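Beta-catenin homolog sys-1 (Caenorhabditis elegans, PDB 3C2G) acts as a transcription coregulator in the Wnt signalling asymmetry pathway, binding the TCF factor POP-1 directly and activating or repressing target genes. Local coordinates at residues 564-567 / 568-572. Residues are numbered along the deposited sequence; the frame is centred on the assembly and turned at random.
Sequences TFIH and NVLVV
The backbone N of Leu570 gives its hydrogen to Ile566 O at 2.9 Å, the straightest (163°) of four successive i to i+4 bonds that carry the α-helix from Thr564 to Val571. Three of these pairs also meet through their side chains. The His567 ring swings out with CG anti to the backbone N (chi1 180°), which carries one face under Val571; the valine's CG2 sits 3.8 Å from the ring centroid, 19° off the normal, a CH-pi contact displaced toward the NE2 and CE1 rim. Valine suits this place because branching at CB holds CG2 beside the backbone N, over the imidazole. With alanine at His567 the imidazole is gone, and Val571 CG2 would probably lose the face it rests on, and Asp604 a neighbour. Val569 CG2 repeats the pattern over a face of Phe565, 4.1 Å from its centroid, whereas Ile566 CG2 and Leu570 CD1 meet alongside at 3.8 Å, purely apolar. In this armadillo domain the buried apolar residues face their neighbours: Phe565 touches helix 515-535, and with Ile566 and Val569 meets Leu556 of a loop. Partly exposed Asn568 also touches helix 515-535, while Leu570 and partly exposed His567 both touch helix 603-613.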
ATOM      1  N   THR A 564      30.764   8.237 -15.589  1.00 55.67           N
ATOM      2  CA  THR A 564      29.926   8.694 -16.684  1.00 52.87           C
ATOM      3  C   THR A 564      29.378  10.105 -16.419  1.00 50.57           C
ATOM      4  O   THR A 564      29.133  10.866 -17.352  1.00 50.19           O
ATOM      5  CB  THR A 564      28.779   7.683 -16.970  1.00 53.35           C
ATOM      6  OG1 THR A 564      27.939   8.181 -18.017  1.00 53.62           O
ATOM      7  CG2 THR A 564      27.927   7.431 -15.719  1.00 53.82           C
ATOM      8  N   PHE A 565      29.200  10.442 -15.142  1.00 47.87           N
ATOM      9  CA  PHE A 565      28.731  11.766 -14.741  1.00 45.48           C
ATOM     10  C   PHE A 565      29.827  12.810 -14.953  1.00 44.54           C
ATOM     11  O   PHE A 565      29.569  13.872 -15.514  1.00 44.76           O
ATOM     12  CB  PHE A 565      28.247  11.752 -13.284  1.00 44.38           C
ATOM     13  CG  PHE A 565      27.770  13.091 -12.778  1.00 42.39           C
ATOM     14  CD1 PHE A 565      26.782  13.804 -13.454  1.00 41.71           C
ATOM     15  CD2 PHE A 565      28.297  13.630 -11.604  1.00 41.30           C
ATOM     16  CE1 PHE A 565      26.332  15.043 -12.974  1.00 40.40           C
ATOM     17  CE2 PHE A 565      27.859  14.862 -11.117  1.00 40.51           C
ATOM     18  CZ  PHE A 565      26.875  15.570 -11.806  1.00 41.42           C
ATOM     19  N   ILE A 566      31.039  12.481 -14.513  1.00 42.95           N
ATOM     20  CA  ILE A 566      32.226  13.307 -14.708  1.00 41.59           C
ATOM     21  C   ILE A 566      32.459  13.592 -16.192  1.00 40.82           C
ATOM     22  O   ILE A 566      32.653  14.747 -16.602  1.00 40.10           O
ATOM     23  CB  ILE A 566      33.478  12.612 -14.110  1.00 41.75           C
ATOM     24  CG1 ILE A 566      33.335  12.467 -12.588  1.00 41.16           C
ATOM     25  CG2 ILE A 566      34.764  13.362 -14.485  1.00 40.16           C
ATOM     26  CD1 ILE A 566      34.409  11.607 -11.943  1.00 41.88           C
ATOM     27  N   HIS A 567      32.439  12.532 -16.991  1.00 39.98           N
ATOM     28  CA  HIS A 567      32.653  12.663 -18.419  1.00 39.44           C
ATOM     29  C   HIS A 567      31.578  13.558 -19.018  1.00 39.19           C
ATOM     30  O   HIS A 567      31.881  14.402 -19.865  1.00 39.61           O
ATOM     31  CB  HIS A 567      32.654  11.296 -19.102  1.00 39.47           C
ATOM     32  CG  HIS A 567      32.868  11.363 -20.584  1.00 39.83           C
ATOM     33  ND1 HIS A 567      34.091  11.663 -21.147  1.00 39.18           N
ATOM     34  CD2 HIS A 567      32.017  11.167 -21.618  1.00 40.78           C
ATOM     35  CE1 HIS A 567      33.983  11.655 -22.464  1.00 40.23           C
ATOM     36  NE2 HIS A 567      32.734  11.358 -22.776  1.00 41.51           N
ATOM     37  N   ASN A 568      30.335  13.385 -18.566  1.00 37.77           N
ATOM     38  CA  ASN A 568      29.218  14.167 -19.098  1.00 37.03           C
ATOM     39  C   ASN A 568      29.366  15.651 -18.762  1.00 36.33           C
ATOM     40  O   ASN A 568      29.137  16.533 -19.595  1.00 35.06           O
ATOM     41  CB  ASN A 568      27.876  13.612 -18.601  1.00 36.38           C
ATOM     42  CG  ASN A 568      27.383  12.444 -19.439  1.00 37.01           C
ATOM     43  OD1 ASN A 568      27.911  12.162 -20.517  1.00 39.70           O
ATOM     44  ND2 ASN A 568      26.362  11.770 -18.958  1.00 35.90           N
ATOM     45  N   VAL A 569      29.773  15.903 -17.526  1.00 36.14           N
ATOM     46  CA  VAL A 569      29.969  17.251 -17.043  1.00 35.95           C
ATOM     47  C   VAL A 569      31.081  17.929 -17.828  1.00 35.93           C
ATOM     48  O   VAL A 569      30.929  19.070 -18.249  1.00 36.41           O
ATOM     49  CB  VAL A 569      30.233  17.252 -15.534  1.00 35.54           C
ATOM     50  CG1 VAL A 569      30.964  18.501 -15.107  1.00 35.63           C
ATOM     51  CG2 VAL A 569      28.905  17.109 -14.784  1.00 34.65           C
ATOM     52  N   LEU A 570      32.175  17.216 -18.059  1.00 36.09           N
ATOM     53  CA  LEU A 570      33.291  17.767 -18.821  1.00 36.36           C
ATOM     54  C   LEU A 570      32.886  18.102 -20.248  1.00 36.51           C
ATOM     55  O   LEU A 570      33.206  19.184 -20.753  1.00 37.61           O
ATOM     56  CB  LEU A 570      34.479  16.804 -18.833  1.00 35.81           C
ATOM     57  CG  LEU A 570      35.164  16.571 -17.491  1.00 37.00           C
ATOM     58  CD1 LEU A 570      36.043  15.329 -17.536  1.00 34.89           C
ATOM     59  CD2 LEU A 570      35.956  17.785 -17.066  1.00 36.45           C
ATOM     60  N   VAL A 571      32.178  17.178 -20.887  1.00 36.13           N
ATOM     61  CA  VAL A 571      31.833  17.314 -22.293  1.00 36.40           C
ATOM     62  C   VAL A 571      30.828  18.434 -22.513  1.00 37.35           C
ATOM     63  O   VAL A 571      30.987  19.227 -23.448  1.00 38.29           O
ATOM     64  CB  VAL A 571      31.327  15.980 -22.874  1.00 37.01           C
ATOM     65  CG1 VAL A 571      30.723  16.158 -24.279  1.00 37.08           C
ATOM     66  CG2 VAL A 571      32.476  14.957 -22.916  1.00 36.57           C
ATOM     67  N   VAL A 572      29.806  18.510 -21.657  1.00 37.19           N
ATOM     68  CA  VAL A 572      28.779  19.529 -21.804  1.00 36.55           C
ATOM     69  C   VAL A 572      29.383  20.920 -21.628  1.00 37.10           C
ATOM     70  O   VAL A 572      29.033  21.847 -22.358  1.00 36.17           O
ATOM     71  CB  VAL A 572      27.536  19.311 -20.866  1.00 36.58           C
ATOM     72  CG1 VAL A 572      27.781  19.810 -19.447  1.00 33.94           C
ATOM     73  CG2 VAL A 572      26.322  20.012 -21.433  1.00 35.32           C
TER